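Local coordinates for protein immunoreactive 84kD antigen PG93 (Porphyromonas gingivalis, PDB 5M11) that serves as an essential cell-surface component of the type-IX secretion system, a metal-binding protein probably acting in the transport of secreted proteins, at residues Gly688-Ile702 against Gln712-Ala724. Residues are numbered along the deposited sequence; the frame is centred on the assembly and turned at random.
Sequences GVTIAGLQAGCSVKI and QTESVTTEVKWNA
In the C-terminal beta-sandwich, Val-689 to Ile-691 pair antiparallel with Val-720 to Trp-722 in one sheet, and Ser-699 to Lys-701 pair likewise with Gln-712 to Glu-714 in the other. The example illustrates how two chain segments can pass together from sheet to sheet and stay hydrogen-bonded on both sides of the fold. Reciprocal backbone bonds join Val-689 with Trp-722 and Ile-691 with Val-720; in the second sheet Val-700 and Thr-713 form the matching hydrogen-bonded pair. Between them the register shifts by two residues, and the paired loops are tied by Leu-694 N to Thr-718 O (3.0 Å) and Gly-697 N to Ser-715 O (2.9 Å). Gly-697 occupies the third position of a type II turn from Gln-695 to Cys-698, whose ends lie beside Glu-670 and Asp-743, ligands of a calcium ion.

Inside the sandwich, Leu-694 CD1 meets Val-720 CG2 at 3.6 Å, the two side chains crossing roughly at right angles. Trp-722 links the sheets: with CG anti to the backbone N (chi1 -175°), its indole offers one face to Ile-702, whose CD1 lies over it, offset toward the rim, and makes a CH-pi contact 3.9 Å from the centroid of the five-membered ring of Trp-722. Ala-724 CA covers the opposite face, Val-689 CG2 lies at the ring edge, and Phe-754 adds further packing.

On the faces of the two sheets turned away from the sandwich interior, polar side chains pair. Lys-721 runs alongside Thr-690 and bends at its last torsion (chi4 -83°), so that Lys-721 NZ donates a hydrogen bond to Thr-690 OG1 (2.9 Å). Across the sandwich, Lys-701 curls back through chi3 and chi4; its NZ bonds weakly to Ser-699 OG, and Lys-701 NZ donates a hydrogen bond to Gln-712 OE1 (2.8 Å), lying in the carbonyl plane.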
# COMPACT_ATOMS: atom_id res chain seq x y z
N GLY A 688 11.52 27.36 -16.74
CA GLY A 688 12.77 27.77 -16.09
C GLY A 688 13.78 26.64 -15.89
O GLY A 688 13.82 25.72 -16.72
N VAL A 689 14.60 26.69 -14.80
CA VAL A 689 15.60 25.64 -14.50
C VAL A 689 15.32 24.95 -13.15
O VAL A 689 14.72 25.56 -12.25
CB VAL A 689 17.08 26.08 -14.57
CG1 VAL A 689 17.47 26.52 -15.98
CG2 VAL A 689 17.42 27.16 -13.55
N THR A 690 15.78 23.69 -13.02
CA THR A 690 15.68 22.89 -11.81
C THR A 690 17.07 22.45 -11.35
O THR A 690 17.80 21.80 -12.12
CB THR A 690 14.76 21.67 -12.04
OG1 THR A 690 13.48 22.14 -12.47
CG2 THR A 690 14.60 20.78 -10.78
N ILE A 691 17.44 22.82 -10.10
CA ILE A 691 18.67 22.38 -9.45
C ILE A 691 18.32 21.06 -8.83
O ILE A 691 17.35 21.01 -8.08
CB ILE A 691 19.30 23.37 -8.41
CG1 ILE A 691 19.41 24.84 -8.94
CG2 ILE A 691 20.65 22.86 -7.89
CD1 ILE A 691 20.06 25.04 -10.28
N ALA A 692 19.04 20.00 -9.18
CA ALA A 692 18.74 18.68 -8.65
C ALA A 692 20.00 17.99 -8.11
O ALA A 692 21.10 18.55 -8.24
CB ALA A 692 18.07 17.83 -9.71
N GLY A 693 19.83 16.84 -7.45
CA GLY A 693 20.90 16.08 -6.81
C GLY A 693 21.45 16.75 -5.56
O GLY A 693 22.54 16.39 -5.10
N LEU A 694 20.70 17.71 -4.98
CA LEU A 694 21.09 18.45 -3.78
C LEU A 694 20.90 17.63 -2.51
O LEU A 694 20.49 16.47 -2.57
CB LEU A 694 20.25 19.73 -3.66
CG LEU A 694 20.44 20.84 -4.67
CD1 LEU A 694 19.36 21.81 -4.55
CD2 LEU A 694 21.72 21.56 -4.45
N GLN A 695 21.18 18.27 -1.36
CA GLN A 695 21.02 17.74 -0.01
C GLN A 695 20.21 18.77 0.77
O GLN A 695 20.52 19.94 0.65
CB GLN A 695 22.40 17.48 0.64
CG GLN A 695 22.41 16.42 1.73
CD GLN A 695 22.54 15.02 1.19
OE1 GLN A 695 23.64 14.49 0.99
NE2 GLN A 695 21.42 14.36 0.97
N ALA A 696 19.14 18.37 1.47
CA ALA A 696 18.29 19.30 2.23
C ALA A 696 19.10 20.00 3.31
O ALA A 696 19.88 19.35 4.01
CB ALA A 696 17.12 18.55 2.84
N GLY A 697 18.95 21.32 3.39
CA GLY A 697 19.66 22.20 4.32
C GLY A 697 20.81 22.97 3.71
O GLY A 697 21.48 23.75 4.40
N CYS A 698 21.04 22.78 2.40
CA CYS A 698 22.12 23.40 1.65
C CYS A 698 21.80 24.82 1.27
O CYS A 698 20.66 25.13 0.93
CB CYS A 698 22.43 22.57 0.40
SG CYS A 698 23.65 21.25 0.65
N SER A 699 22.83 25.67 1.24
CA SER A 699 22.70 27.01 0.73
C SER A 699 22.85 26.91 -0.79
O SER A 699 23.75 26.22 -1.26
CB SER A 699 23.75 27.93 1.33
OG SER A 699 23.73 29.20 0.71
N VAL A 700 21.93 27.52 -1.55
CA VAL A 700 21.97 27.48 -3.02
C VAL A 700 21.83 28.92 -3.49
O VAL A 700 20.82 29.56 -3.20
CB VAL A 700 20.90 26.52 -3.64
CG1 VAL A 700 20.92 26.56 -5.17
CG2 VAL A 700 21.10 25.08 -3.16
N LYS A 701 22.88 29.45 -4.17
CA LYS A 701 22.88 30.83 -4.69
C LYS A 701 23.31 30.89 -6.17
O LYS A 701 24.28 30.24 -6.57
CB LYS A 701 23.72 31.79 -3.82
CG LYS A 701 25.23 31.57 -3.82
CD LYS A 701 25.95 32.37 -2.73
CE LYS A 701 26.30 31.54 -1.52
NZ LYS A 701 25.10 31.18 -0.73
N ILE A 702 22.53 31.63 -6.98
CA ILE A 702 22.76 31.79 -8.41
C ILE A 702 23.39 33.15 -8.68
O ILE A 702 22.85 34.18 -8.26
CB ILE A 702 21.44 31.56 -9.22
CG1 ILE A 702 20.79 30.21 -8.85
CG2 ILE A 702 21.70 31.67 -10.73
CD1 ILE A 702 19.33 30.07 -9.16
N GLN A 712 18.68 33.21 -4.21
CA GLN A 712 19.27 32.49 -3.08
C GLN A 712 18.20 31.80 -2.24
O GLN A 712 17.23 32.43 -1.84
CB GLN A 712 20.09 33.46 -2.21
CG GLN A 712 20.86 32.81 -1.08
CD GLN A 712 22.03 33.66 -0.63
OE1 GLN A 712 23.19 33.25 -0.72
NE2 GLN A 712 21.75 34.87 -0.14
N THR A 713 18.40 30.50 -1.95
CA THR A 713 17.53 29.69 -1.08
C THR A 713 18.32 28.64 -0.32
O THR A 713 19.53 28.49 -0.52
CB THR A 713 16.40 28.96 -1.85
OG1 THR A 713 16.90 28.44 -3.09
CG2 THR A 713 15.14 29.79 -2.02
N GLU A 714 17.61 27.91 0.54
CA GLU A 714 18.10 26.75 1.27
C GLU A 714 17.43 25.56 0.61
O GLU A 714 16.35 25.71 0.02
CB GLU A 714 17.77 26.86 2.77
CG GLU A 714 18.70 26.03 3.65
CD GLU A 714 18.20 25.75 5.06
OE1 GLU A 714 17.31 24.87 5.20
OE2 GLU A 714 18.73 26.36 6.02
N SER A 715 18.05 24.38 0.66
CA SER A 715 17.43 23.22 0.03
C SER A 715 16.35 22.65 0.94
O SER A 715 16.59 22.41 2.13
CB SER A 715 18.46 22.17 -0.32
OG SER A 715 17.87 21.21 -1.19
N VAL A 716 15.13 22.50 0.39
CA VAL A 716 13.97 21.95 1.13
C VAL A 716 14.04 20.40 1.07
O VAL A 716 14.09 19.75 2.11
CB VAL A 716 12.60 22.52 0.61
CG1 VAL A 716 12.50 22.53 -0.92
CG2 VAL A 716 11.41 21.80 1.24
N THR A 717 14.11 19.86 -0.17
CA THR A 717 14.20 18.46 -0.57
C THR A 717 15.56 18.25 -1.31
O THR A 717 16.58 18.77 -0.88
CB THR A 717 12.94 18.09 -1.41
OG1 THR A 717 12.97 16.71 -1.80
CG2 THR A 717 12.74 19.00 -2.65
N THR A 718 15.55 17.48 -2.39
CA THR A 718 16.69 17.12 -3.24
C THR A 718 16.75 18.10 -4.41
O THR A 718 17.76 18.18 -5.11
CB THR A 718 16.55 15.63 -3.69
OG1 THR A 718 15.25 15.09 -3.35
CG2 THR A 718 17.63 14.75 -3.08
N GLU A 719 15.66 18.87 -4.59
CA GLU A 719 15.52 19.85 -5.66
C GLU A 719 15.23 21.26 -5.15
O GLU A 719 14.65 21.47 -4.08
CB GLU A 719 14.39 19.42 -6.61
CG GLU A 719 14.76 18.33 -7.61
CD GLU A 719 13.61 17.65 -8.34
OE1 GLU A 719 12.49 18.21 -8.37
OE2 GLU A 719 13.85 16.56 -8.92
N VAL A 720 15.65 22.24 -5.97
CA VAL A 720 15.45 23.69 -5.85
C VAL A 720 15.10 24.16 -7.29
O VAL A 720 15.67 23.65 -8.25
CB VAL A 720 16.69 24.42 -5.23
CG1 VAL A 720 16.70 25.92 -5.52
CG2 VAL A 720 16.77 24.18 -3.72
N LYS A 721 14.11 25.05 -7.44
CA LYS A 721 13.73 25.53 -8.77
C LYS A 721 13.91 27.05 -8.89
O LYS A 721 13.76 27.79 -7.90
CB LYS A 721 12.30 25.11 -9.15
CG LYS A 721 12.18 23.62 -9.44
CD LYS A 721 10.80 23.21 -9.96
CE LYS A 721 10.60 21.70 -9.94
NZ LYS A 721 11.17 21.02 -11.14
N TRP A 722 14.26 27.51 -10.10
CA TRP A 722 14.43 28.92 -10.42
C TRP A 722 13.62 29.25 -11.68
O TRP A 722 13.74 28.55 -12.69
CB TRP A 722 15.92 29.28 -10.60
CG TRP A 722 16.17 30.75 -10.81
CD1 TRP A 722 15.63 31.79 -10.11
CD2 TRP A 722 17.09 31.34 -11.75
NE1 TRP A 722 16.12 32.98 -10.57
CE2 TRP A 722 17.02 32.74 -11.58
CE3 TRP A 722 17.96 30.81 -12.72
CZ2 TRP A 722 17.77 33.62 -12.36
CZ3 TRP A 722 18.73 31.69 -13.47
CH2 TRP A 722 18.63 33.08 -13.30
N ASN A 723 12.80 30.31 -11.60
CA ASN A 723 11.93 30.82 -12.68
C ASN A 723 12.76 31.39 -13.87
O ASN A 723 12.20 31.61 -14.95
CB ASN A 723 10.95 31.89 -12.15
CG ASN A 723 11.59 33.03 -11.37
OD1 ASN A 723 11.89 34.11 -11.91
ND2 ASN A 723 11.78 32.84 -10.08
N ALA A 724 14.09 31.62 -13.66
CA ALA A 724 15.12 32.11 -14.59
C ALA A 724 14.81 33.49 -15.19
O ALA A 724 15.33 33.84 -16.25
CB ALA A 724 15.37 31.10 -15.70